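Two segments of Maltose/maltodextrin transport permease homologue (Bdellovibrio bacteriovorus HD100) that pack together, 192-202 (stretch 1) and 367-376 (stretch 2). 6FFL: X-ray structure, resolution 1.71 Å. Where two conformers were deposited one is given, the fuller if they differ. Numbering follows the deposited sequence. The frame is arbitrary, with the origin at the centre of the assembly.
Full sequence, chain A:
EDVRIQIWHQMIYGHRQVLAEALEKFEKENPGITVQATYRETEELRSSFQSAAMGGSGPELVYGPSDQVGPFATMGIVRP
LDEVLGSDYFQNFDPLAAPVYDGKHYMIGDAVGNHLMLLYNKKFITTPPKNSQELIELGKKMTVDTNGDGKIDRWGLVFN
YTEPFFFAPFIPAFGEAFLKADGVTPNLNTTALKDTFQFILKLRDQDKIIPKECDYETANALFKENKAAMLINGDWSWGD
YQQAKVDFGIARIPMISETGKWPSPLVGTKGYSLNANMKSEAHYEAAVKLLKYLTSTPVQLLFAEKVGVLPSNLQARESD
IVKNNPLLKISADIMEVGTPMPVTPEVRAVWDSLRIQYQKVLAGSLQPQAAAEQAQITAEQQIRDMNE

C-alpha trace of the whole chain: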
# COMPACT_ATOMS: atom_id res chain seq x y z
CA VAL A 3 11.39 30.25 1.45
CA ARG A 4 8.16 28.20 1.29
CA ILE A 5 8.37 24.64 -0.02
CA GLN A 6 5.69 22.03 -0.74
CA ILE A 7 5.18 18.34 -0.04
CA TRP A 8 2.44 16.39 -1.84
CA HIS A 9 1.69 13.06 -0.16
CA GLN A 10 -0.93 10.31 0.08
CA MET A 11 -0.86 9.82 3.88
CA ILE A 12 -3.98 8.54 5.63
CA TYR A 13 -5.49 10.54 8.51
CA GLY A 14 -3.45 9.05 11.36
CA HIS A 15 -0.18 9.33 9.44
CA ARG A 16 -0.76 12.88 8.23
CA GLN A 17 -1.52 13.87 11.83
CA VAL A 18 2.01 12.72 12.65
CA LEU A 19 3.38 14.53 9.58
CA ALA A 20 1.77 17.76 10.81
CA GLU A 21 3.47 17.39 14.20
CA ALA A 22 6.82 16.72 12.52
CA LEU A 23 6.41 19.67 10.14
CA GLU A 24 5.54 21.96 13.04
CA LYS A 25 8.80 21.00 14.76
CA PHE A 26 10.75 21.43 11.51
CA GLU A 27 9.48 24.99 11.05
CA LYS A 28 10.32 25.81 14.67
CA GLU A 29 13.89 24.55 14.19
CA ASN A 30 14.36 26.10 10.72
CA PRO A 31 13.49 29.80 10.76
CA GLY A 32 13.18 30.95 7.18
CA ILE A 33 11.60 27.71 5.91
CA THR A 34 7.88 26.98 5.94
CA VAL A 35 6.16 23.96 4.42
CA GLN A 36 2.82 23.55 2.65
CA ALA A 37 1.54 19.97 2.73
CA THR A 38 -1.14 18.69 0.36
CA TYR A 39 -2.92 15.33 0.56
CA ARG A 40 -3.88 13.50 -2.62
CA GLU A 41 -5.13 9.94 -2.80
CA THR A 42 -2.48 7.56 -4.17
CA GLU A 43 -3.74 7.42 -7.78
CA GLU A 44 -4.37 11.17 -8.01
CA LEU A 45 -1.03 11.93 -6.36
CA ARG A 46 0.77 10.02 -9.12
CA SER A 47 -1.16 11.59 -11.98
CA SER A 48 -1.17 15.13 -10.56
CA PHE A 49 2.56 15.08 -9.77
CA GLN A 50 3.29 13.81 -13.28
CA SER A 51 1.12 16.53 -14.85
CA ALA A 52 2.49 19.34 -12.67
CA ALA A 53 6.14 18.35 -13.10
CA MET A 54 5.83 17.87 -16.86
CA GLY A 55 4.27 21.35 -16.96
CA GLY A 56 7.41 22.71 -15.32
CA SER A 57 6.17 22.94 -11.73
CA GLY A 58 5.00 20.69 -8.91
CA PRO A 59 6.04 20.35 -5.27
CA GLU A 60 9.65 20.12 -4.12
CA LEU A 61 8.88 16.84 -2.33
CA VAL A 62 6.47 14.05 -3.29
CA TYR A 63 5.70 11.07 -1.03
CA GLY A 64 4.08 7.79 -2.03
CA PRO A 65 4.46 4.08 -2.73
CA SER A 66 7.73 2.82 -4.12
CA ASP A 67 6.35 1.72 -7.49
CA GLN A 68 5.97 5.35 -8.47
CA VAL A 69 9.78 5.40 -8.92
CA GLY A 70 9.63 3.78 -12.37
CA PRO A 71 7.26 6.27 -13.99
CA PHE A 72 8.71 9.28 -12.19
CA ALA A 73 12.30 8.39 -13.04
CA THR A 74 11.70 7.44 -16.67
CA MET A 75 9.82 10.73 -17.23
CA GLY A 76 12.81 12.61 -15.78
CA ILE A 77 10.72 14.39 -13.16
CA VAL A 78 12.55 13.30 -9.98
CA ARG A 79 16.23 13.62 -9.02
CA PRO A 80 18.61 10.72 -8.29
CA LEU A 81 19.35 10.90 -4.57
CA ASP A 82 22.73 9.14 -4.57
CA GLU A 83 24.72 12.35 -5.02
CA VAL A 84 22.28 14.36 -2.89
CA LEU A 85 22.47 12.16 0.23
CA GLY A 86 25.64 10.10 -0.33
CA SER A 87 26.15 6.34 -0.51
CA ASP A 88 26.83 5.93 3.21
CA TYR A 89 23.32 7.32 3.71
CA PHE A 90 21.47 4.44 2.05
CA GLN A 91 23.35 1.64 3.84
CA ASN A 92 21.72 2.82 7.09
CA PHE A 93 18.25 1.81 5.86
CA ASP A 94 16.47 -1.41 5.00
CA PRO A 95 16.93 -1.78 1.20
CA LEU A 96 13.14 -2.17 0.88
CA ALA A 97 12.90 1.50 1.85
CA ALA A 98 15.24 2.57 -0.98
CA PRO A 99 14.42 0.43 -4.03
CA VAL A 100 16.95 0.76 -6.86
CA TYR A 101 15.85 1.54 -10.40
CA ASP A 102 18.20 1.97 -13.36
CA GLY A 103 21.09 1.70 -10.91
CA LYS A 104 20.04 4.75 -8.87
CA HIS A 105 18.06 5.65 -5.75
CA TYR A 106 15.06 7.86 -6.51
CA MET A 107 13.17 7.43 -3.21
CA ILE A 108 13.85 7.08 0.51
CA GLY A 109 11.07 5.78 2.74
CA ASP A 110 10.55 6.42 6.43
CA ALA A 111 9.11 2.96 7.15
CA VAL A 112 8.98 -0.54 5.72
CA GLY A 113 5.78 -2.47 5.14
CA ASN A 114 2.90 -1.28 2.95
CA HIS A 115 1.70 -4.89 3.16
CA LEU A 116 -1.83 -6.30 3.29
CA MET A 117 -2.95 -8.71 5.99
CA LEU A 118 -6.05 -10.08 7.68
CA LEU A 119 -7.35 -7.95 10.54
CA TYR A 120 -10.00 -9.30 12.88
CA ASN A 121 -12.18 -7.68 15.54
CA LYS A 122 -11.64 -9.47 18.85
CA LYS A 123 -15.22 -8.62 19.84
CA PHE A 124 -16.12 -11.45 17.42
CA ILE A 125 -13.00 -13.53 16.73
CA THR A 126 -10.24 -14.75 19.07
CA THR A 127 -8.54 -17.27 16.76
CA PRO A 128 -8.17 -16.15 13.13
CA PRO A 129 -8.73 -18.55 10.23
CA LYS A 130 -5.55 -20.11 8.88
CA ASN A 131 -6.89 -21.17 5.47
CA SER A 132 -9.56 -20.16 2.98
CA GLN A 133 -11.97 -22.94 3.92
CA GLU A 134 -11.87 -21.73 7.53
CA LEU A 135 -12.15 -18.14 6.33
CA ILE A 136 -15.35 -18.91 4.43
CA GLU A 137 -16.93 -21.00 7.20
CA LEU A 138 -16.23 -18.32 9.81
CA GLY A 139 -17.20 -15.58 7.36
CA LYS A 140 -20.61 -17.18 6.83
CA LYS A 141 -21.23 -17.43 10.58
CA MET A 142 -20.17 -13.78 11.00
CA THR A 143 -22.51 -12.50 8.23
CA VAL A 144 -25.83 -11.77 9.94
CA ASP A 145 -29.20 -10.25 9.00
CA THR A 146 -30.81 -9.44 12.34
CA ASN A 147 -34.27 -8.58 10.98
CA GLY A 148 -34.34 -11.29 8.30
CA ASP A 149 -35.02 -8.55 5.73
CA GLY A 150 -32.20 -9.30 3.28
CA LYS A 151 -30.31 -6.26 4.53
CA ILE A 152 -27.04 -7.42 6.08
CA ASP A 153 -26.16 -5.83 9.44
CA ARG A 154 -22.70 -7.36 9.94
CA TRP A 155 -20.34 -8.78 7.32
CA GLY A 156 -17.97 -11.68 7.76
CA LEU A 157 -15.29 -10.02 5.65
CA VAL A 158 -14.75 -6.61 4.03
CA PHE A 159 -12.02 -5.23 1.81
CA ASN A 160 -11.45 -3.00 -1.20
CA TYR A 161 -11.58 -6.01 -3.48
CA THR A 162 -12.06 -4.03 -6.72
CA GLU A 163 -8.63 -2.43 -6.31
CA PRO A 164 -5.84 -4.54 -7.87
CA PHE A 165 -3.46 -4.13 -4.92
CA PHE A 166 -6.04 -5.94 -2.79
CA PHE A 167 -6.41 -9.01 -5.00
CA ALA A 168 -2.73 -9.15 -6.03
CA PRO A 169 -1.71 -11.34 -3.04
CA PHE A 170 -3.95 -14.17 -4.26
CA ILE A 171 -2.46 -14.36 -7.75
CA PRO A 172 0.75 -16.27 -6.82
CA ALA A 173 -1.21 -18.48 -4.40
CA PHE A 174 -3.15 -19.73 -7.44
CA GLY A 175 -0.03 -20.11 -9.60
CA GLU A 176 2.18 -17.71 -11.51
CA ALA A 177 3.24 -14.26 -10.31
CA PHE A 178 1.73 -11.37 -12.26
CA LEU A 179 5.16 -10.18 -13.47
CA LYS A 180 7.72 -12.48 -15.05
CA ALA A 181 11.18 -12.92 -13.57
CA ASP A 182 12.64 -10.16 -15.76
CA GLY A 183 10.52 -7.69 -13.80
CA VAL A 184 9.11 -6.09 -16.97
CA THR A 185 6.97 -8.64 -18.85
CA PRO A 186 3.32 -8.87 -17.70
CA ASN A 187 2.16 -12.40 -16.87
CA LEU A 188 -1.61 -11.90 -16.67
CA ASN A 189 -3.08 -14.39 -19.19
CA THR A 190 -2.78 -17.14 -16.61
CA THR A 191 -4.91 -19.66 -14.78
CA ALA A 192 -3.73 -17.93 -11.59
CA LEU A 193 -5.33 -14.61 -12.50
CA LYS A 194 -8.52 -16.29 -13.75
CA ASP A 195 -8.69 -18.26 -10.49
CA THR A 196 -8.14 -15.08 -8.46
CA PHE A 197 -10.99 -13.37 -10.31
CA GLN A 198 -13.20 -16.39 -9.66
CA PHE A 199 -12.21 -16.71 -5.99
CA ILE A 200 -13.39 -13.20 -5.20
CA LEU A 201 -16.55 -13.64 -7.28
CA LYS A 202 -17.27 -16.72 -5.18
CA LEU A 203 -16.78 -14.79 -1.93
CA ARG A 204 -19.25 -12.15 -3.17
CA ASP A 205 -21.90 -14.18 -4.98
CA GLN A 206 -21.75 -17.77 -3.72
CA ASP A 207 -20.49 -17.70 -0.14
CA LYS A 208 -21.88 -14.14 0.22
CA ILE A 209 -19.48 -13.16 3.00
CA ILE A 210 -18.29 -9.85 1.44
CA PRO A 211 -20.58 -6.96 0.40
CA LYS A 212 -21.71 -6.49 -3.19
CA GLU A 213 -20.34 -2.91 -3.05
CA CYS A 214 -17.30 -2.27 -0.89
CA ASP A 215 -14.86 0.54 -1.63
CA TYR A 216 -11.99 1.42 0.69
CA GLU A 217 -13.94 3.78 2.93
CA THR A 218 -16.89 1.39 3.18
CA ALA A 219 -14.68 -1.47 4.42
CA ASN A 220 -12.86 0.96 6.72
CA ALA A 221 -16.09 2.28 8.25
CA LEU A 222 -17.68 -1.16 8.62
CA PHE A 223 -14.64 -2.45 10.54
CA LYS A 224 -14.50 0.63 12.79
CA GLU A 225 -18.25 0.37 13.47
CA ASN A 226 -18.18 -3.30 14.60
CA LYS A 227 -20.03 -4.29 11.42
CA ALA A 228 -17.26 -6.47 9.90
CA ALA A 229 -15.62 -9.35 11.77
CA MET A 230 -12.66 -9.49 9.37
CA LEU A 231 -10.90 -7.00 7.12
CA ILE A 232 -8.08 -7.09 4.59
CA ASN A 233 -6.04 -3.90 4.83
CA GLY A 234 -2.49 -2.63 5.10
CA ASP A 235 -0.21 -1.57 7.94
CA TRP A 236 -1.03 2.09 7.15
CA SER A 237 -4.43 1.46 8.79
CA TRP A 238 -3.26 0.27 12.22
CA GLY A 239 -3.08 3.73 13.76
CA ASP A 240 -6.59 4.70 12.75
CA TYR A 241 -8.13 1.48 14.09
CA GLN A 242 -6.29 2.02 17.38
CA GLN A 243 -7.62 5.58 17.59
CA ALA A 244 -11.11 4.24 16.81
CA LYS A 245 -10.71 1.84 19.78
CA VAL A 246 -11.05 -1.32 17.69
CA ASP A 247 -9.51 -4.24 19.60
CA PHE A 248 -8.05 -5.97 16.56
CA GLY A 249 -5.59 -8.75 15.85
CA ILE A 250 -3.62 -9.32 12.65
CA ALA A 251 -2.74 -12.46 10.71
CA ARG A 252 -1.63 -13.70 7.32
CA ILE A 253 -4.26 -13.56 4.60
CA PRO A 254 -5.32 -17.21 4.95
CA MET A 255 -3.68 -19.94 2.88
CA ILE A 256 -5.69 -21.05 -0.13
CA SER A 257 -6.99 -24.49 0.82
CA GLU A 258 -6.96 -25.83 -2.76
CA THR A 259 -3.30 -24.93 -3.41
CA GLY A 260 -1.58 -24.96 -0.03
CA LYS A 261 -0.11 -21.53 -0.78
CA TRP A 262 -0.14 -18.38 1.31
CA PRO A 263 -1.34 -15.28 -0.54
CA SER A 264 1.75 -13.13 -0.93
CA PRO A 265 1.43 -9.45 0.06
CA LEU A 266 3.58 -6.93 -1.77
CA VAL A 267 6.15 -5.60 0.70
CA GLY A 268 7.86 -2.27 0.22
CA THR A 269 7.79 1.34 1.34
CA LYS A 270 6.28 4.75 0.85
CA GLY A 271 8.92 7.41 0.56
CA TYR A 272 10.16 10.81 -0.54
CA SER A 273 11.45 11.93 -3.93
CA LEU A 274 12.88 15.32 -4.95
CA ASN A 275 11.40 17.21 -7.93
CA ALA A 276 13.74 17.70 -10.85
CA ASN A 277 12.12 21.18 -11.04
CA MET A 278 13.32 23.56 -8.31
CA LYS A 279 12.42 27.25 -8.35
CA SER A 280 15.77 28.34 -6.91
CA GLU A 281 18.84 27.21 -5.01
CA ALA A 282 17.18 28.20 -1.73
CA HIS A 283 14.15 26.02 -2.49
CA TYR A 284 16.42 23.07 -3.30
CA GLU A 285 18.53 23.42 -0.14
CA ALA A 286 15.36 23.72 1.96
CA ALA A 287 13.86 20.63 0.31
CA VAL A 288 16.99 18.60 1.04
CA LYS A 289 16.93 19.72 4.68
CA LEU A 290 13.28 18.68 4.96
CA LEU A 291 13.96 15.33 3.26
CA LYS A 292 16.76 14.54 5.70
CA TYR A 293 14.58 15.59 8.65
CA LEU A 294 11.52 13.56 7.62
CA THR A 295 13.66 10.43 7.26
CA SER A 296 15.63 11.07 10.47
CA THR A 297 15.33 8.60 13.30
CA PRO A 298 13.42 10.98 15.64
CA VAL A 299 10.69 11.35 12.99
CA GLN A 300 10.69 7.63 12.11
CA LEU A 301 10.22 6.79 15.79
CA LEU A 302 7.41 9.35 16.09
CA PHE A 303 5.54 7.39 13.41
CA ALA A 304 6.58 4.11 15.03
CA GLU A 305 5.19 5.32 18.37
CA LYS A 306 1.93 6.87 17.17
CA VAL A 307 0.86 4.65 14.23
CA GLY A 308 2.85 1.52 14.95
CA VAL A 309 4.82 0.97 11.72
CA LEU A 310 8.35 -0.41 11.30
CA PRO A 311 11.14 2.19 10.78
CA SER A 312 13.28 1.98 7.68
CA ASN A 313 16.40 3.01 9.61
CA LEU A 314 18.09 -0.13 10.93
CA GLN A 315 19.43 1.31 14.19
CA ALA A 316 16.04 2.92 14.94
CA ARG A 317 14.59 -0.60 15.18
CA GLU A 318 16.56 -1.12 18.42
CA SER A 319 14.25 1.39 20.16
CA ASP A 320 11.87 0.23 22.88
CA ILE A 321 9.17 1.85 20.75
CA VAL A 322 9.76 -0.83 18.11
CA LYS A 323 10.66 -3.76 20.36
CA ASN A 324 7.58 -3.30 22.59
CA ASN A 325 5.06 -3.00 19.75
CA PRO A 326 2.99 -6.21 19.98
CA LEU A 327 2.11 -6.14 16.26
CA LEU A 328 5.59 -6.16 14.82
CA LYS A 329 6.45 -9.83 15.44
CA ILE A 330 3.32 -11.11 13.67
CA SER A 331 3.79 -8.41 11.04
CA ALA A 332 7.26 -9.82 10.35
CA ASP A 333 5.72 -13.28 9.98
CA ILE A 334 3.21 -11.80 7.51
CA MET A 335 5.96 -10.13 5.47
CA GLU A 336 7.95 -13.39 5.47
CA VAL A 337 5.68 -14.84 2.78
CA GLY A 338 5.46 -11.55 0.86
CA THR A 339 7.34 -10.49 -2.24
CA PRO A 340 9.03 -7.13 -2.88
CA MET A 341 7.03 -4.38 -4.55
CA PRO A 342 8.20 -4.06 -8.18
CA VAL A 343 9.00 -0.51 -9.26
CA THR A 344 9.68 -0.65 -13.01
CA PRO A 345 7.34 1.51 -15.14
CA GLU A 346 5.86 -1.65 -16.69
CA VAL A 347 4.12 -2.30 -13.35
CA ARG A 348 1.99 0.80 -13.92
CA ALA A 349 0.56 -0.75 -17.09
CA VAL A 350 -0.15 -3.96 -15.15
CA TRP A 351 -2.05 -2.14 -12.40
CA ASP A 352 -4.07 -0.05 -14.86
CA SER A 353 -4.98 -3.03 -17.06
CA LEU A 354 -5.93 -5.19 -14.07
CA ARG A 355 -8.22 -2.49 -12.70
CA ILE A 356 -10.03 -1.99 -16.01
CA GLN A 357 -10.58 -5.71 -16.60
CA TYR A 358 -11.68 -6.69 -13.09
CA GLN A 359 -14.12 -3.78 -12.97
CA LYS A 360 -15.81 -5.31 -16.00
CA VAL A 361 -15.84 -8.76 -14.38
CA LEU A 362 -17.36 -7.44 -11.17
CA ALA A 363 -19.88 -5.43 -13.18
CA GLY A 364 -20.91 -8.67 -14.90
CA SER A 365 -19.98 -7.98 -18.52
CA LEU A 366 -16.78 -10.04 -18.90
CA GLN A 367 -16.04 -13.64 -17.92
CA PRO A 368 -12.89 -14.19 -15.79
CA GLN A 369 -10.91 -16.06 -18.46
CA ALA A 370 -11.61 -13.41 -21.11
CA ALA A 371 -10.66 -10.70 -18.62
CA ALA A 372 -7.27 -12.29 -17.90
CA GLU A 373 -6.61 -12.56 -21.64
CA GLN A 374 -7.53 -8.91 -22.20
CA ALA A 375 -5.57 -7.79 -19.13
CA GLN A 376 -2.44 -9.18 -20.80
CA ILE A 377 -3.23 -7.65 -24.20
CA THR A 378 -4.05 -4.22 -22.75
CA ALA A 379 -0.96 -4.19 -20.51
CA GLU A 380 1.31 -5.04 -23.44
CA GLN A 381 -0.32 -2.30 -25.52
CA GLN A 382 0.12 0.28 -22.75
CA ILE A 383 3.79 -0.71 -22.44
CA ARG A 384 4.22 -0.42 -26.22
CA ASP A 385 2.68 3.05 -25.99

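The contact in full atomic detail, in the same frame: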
# COMPACT_ATOMS: atom_id res chain seq x y z
N ALA A 192 -3.79 -18.56 -12.91
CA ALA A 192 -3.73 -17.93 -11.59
C ALA A 192 -4.59 -16.68 -11.53
O ALA A 192 -5.35 -16.48 -10.57
CB ALA A 192 -2.28 -17.60 -11.24
N LEU A 193 -4.50 -15.81 -12.54
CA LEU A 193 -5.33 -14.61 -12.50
C LEU A 193 -6.81 -14.95 -12.68
O LEU A 193 -7.67 -14.39 -11.99
CB LEU A 193 -4.88 -13.59 -13.55
CG LEU A 193 -5.65 -12.27 -13.49
CD1 LEU A 193 -5.50 -11.57 -12.12
CD2 LEU A 193 -5.24 -11.34 -14.64
N LYS A 194 -7.13 -15.86 -13.61
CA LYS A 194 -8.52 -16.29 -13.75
C LYS A 194 -9.06 -16.82 -12.43
O LYS A 194 -10.16 -16.47 -12.00
CB LYS A 194 -8.64 -17.35 -14.85
CG LYS A 194 -10.05 -17.91 -15.03
CD LYS A 194 -10.02 -19.18 -15.86
CE LYS A 194 -9.20 -20.26 -15.17
NZ LYS A 194 -10.06 -21.29 -14.53
N ASP A 195 -8.26 -17.66 -11.75
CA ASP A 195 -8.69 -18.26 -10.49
C ASP A 195 -8.86 -17.21 -9.40
O ASP A 195 -9.76 -17.32 -8.55
CB ASP A 195 -7.69 -19.33 -10.04
CG ASP A 195 -7.81 -20.64 -10.82
OD1 ASP A 195 -8.78 -20.82 -11.59
OD2 ASP A 195 -6.92 -21.50 -10.66
N THR A 196 -8.00 -16.19 -9.40
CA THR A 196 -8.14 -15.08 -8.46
C THR A 196 -9.44 -14.32 -8.69
O THR A 196 -10.18 -14.02 -7.75
CB THR A 196 -6.94 -14.12 -8.61
OG1 THR A 196 -5.73 -14.81 -8.25
CG2 THR A 196 -7.11 -12.92 -7.70
N PHE A 197 -9.71 -13.97 -9.95
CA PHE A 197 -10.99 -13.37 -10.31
C PHE A 197 -12.15 -14.22 -9.82
O PHE A 197 -13.12 -13.70 -9.26
CB PHE A 197 -11.09 -13.20 -11.83
CG PHE A 197 -10.23 -12.10 -12.39
CD1 PHE A 197 -9.61 -11.17 -11.56
CD2 PHE A 197 -10.02 -12.01 -13.76
CE1 PHE A 197 -8.83 -10.15 -12.09
CE2 PHE A 197 -9.23 -11.00 -14.30
CZ PHE A 197 -8.63 -10.07 -13.46
N GLN A 198 -12.07 -15.54 -10.03
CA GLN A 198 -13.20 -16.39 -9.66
C GLN A 198 -13.32 -16.54 -8.15
O GLN A 198 -14.44 -16.65 -7.64
CB GLN A 198 -13.09 -17.76 -10.33
CG GLN A 198 -12.89 -17.67 -11.84
CD GLN A 198 -12.91 -19.02 -12.55
OE1 GLN A 198 -13.73 -19.25 -13.45
NE2 GLN A 198 -12.01 -19.92 -12.16
N PHE A 199 -12.19 -16.57 -7.44
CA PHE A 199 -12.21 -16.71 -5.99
C PHE A 199 -12.97 -15.56 -5.35
O PHE A 199 -13.82 -15.77 -4.47
CB PHE A 199 -10.77 -16.77 -5.46
CG PHE A 199 -10.66 -16.81 -3.96
CD1 PHE A 199 -11.09 -17.92 -3.24
CD2 PHE A 199 -10.15 -15.73 -3.26
CE1 PHE A 199 -10.99 -17.96 -1.87
CE2 PHE A 199 -10.05 -15.76 -1.88
CZ PHE A 199 -10.46 -16.87 -1.19
N ILE A 200 -12.72 -14.33 -5.81
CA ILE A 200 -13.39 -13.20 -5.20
C ILE A 200 -14.85 -13.14 -5.65
O ILE A 200 -15.73 -12.79 -4.85
CB ILE A 200 -12.61 -11.91 -5.51
CG1 ILE A 200 -11.36 -11.87 -4.62
CG2 ILE A 200 -13.46 -10.66 -5.29
CD1 ILE A 200 -10.48 -10.72 -4.90
N LEU A 201 -15.15 -13.52 -6.90
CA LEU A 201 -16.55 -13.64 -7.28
C LEU A 201 -17.29 -14.63 -6.39
O LEU A 201 -18.45 -14.42 -6.04
CB LEU A 201 -16.68 -14.05 -8.75
CG LEU A 201 -16.41 -13.01 -9.82
CD1 LEU A 201 -16.51 -13.67 -11.18
CD2 LEU A 201 -17.41 -11.89 -9.73
N LYS A 202 -16.62 -15.73 -6.03
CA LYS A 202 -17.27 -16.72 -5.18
C LYS A 202 -17.53 -16.16 -3.79
O LYS A 202 -18.61 -16.37 -3.22
CB LYS A 202 -16.40 -17.98 -5.11
CG LYS A 202 -16.91 -19.11 -4.23
CD LYS A 202 -16.02 -20.34 -4.40
CE LYS A 202 -16.45 -21.50 -3.50
NZ LYS A 202 -16.18 -21.22 -2.07
N GLN A 367 -16.38 -12.44 -18.67
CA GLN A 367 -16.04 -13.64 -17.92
C GLN A 367 -14.58 -13.60 -17.45
O GLN A 367 -13.73 -12.98 -18.09
CB GLN A 367 -16.27 -14.89 -18.76
CG GLN A 367 -17.76 -15.13 -19.03
CD GLN A 367 -18.05 -16.50 -19.57
OE1 GLN A 367 -18.62 -17.35 -18.88
NE2 GLN A 367 -17.68 -16.73 -20.82
N PRO A 368 -14.26 -14.25 -16.32
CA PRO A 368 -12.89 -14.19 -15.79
C PRO A 368 -11.79 -14.58 -16.77
O PRO A 368 -10.76 -13.90 -16.83
CB PRO A 368 -12.95 -15.14 -14.59
CG PRO A 368 -14.36 -15.04 -14.12
CD PRO A 368 -15.20 -14.88 -15.37
N GLN A 369 -11.96 -15.67 -17.53
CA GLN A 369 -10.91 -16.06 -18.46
C GLN A 369 -10.67 -14.99 -19.52
O GLN A 369 -9.52 -14.63 -19.81
CB GLN A 369 -11.25 -17.40 -19.12
CG GLN A 369 -10.13 -17.90 -20.02
CD GLN A 369 -10.37 -19.31 -20.52
OE1 GLN A 369 -10.51 -20.24 -19.74
NE2 GLN A 369 -10.43 -19.46 -21.84
N ALA A 370 -11.75 -14.47 -20.12
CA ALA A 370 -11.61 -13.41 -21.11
C ALA A 370 -10.94 -12.18 -20.51
O ALA A 370 -10.13 -11.51 -21.17
CB ALA A 370 -12.99 -13.06 -21.69
N ALA A 371 -11.26 -11.87 -19.26
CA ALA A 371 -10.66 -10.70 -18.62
C ALA A 371 -9.16 -10.86 -18.41
O ALA A 371 -8.40 -9.89 -18.57
CB ALA A 371 -11.35 -10.43 -17.29
N ALA A 372 -8.71 -12.06 -18.02
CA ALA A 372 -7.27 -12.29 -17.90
C ALA A 372 -6.58 -12.15 -19.25
O ALA A 372 -5.49 -11.57 -19.34
CB ALA A 372 -7.01 -13.67 -17.30
N GLU A 373 -7.19 -12.69 -20.30
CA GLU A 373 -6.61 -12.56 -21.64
C GLU A 373 -6.50 -11.09 -22.03
O GLU A 373 -5.46 -10.65 -22.53
CB GLU A 373 -7.46 -13.32 -22.67
CG GLU A 373 -7.48 -14.84 -22.49
CD GLU A 373 -8.67 -15.53 -23.17
OE1 GLU A 373 -8.75 -16.77 -23.09
OE2 GLU A 373 -9.53 -14.84 -23.77
N GLN A 374 -7.56 -10.31 -21.81
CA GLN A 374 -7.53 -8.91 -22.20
C GLN A 374 -6.70 -8.05 -21.26
O GLN A 374 -6.23 -6.98 -21.67
CB GLN A 374 -8.96 -8.37 -22.31
CG GLN A 374 -9.64 -8.80 -23.61
CD GLN A 374 -11.16 -8.80 -23.53
OE1 GLN A 374 -11.77 -7.80 -23.17
NE2 GLN A 374 -11.76 -9.92 -23.90
N ALA A 375 -6.52 -8.48 -20.00
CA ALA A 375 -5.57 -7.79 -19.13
C ALA A 375 -4.16 -7.86 -19.71
O ALA A 375 -3.44 -6.86 -19.75
CB ALA A 375 -5.60 -8.39 -17.72
N GLN A 376 -3.76 -9.04 -20.19
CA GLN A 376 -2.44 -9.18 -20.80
C GLN A 376 -2.32 -8.32 -22.06
O GLN A 376 -1.32 -7.60 -22.24
CB GLN A 376 -2.17 -10.65 -21.13
CG GLN A 376 -0.77 -10.93 -21.71
CD GLN A 376 0.34 -10.68 -20.71
OE1 GLN A 376 0.12 -10.68 -19.51
NE2 GLN A 376 1.56 -10.47 -21.21

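Residues 192-202 and the helix 368-376 pack as two helices whose axes approach to 8.5 Å and cross at 132°, closer to antiparallel than parallel. No hydrogen bond links them: the backbone hydrogen bonds run within each helix, for example Phe-197 N to Leu-193 O (2.9 Å) and Ala-372 N to Pro-368 O (3.0 Å), and the contact rests on apolar packing. The backbones come nearest at the start of the second helix, where the CA atoms of Lys-194 and Pro-368 lie 5.3 Å apart. Here Pro-368, directly after the N-cap residue Gln-367, inserts its ring as a knob among Lys-194, Phe-197, Gln-198 and Leu-201. Pro-368 CB lies 3.7 Å from Gln-198 CG, and Leu-201, in the m, t rotamer, brings CD1 to Pro-368 CG (3.9 Å).

Phe-197 adopts chi1 m (-73°), which lays its ring along the second helix. Pro-368 O meets the ring edge, 3.7 Å from Phe-197 CD2, while Ala-371 CB approaches Phe-197 CE2 obliquely at 3.7 Å. Leu-193, in the t, p rotamer, directs CD2 to Ala-372 CB (4.0 Å) and Ala-375 CB (4.3 Å); the small alanines leave room for these bulkier side chains.

Lys-194 serves two environments. Its extended chi1 and chi2 (both t) place Lys-194 CD 3.9 Å from Gln-369 CB; chi3 then turns to p, and the chain end leads away, where Lys-194 NZ forms a salt bridge with Asp-195 OD1 (3.2 Å).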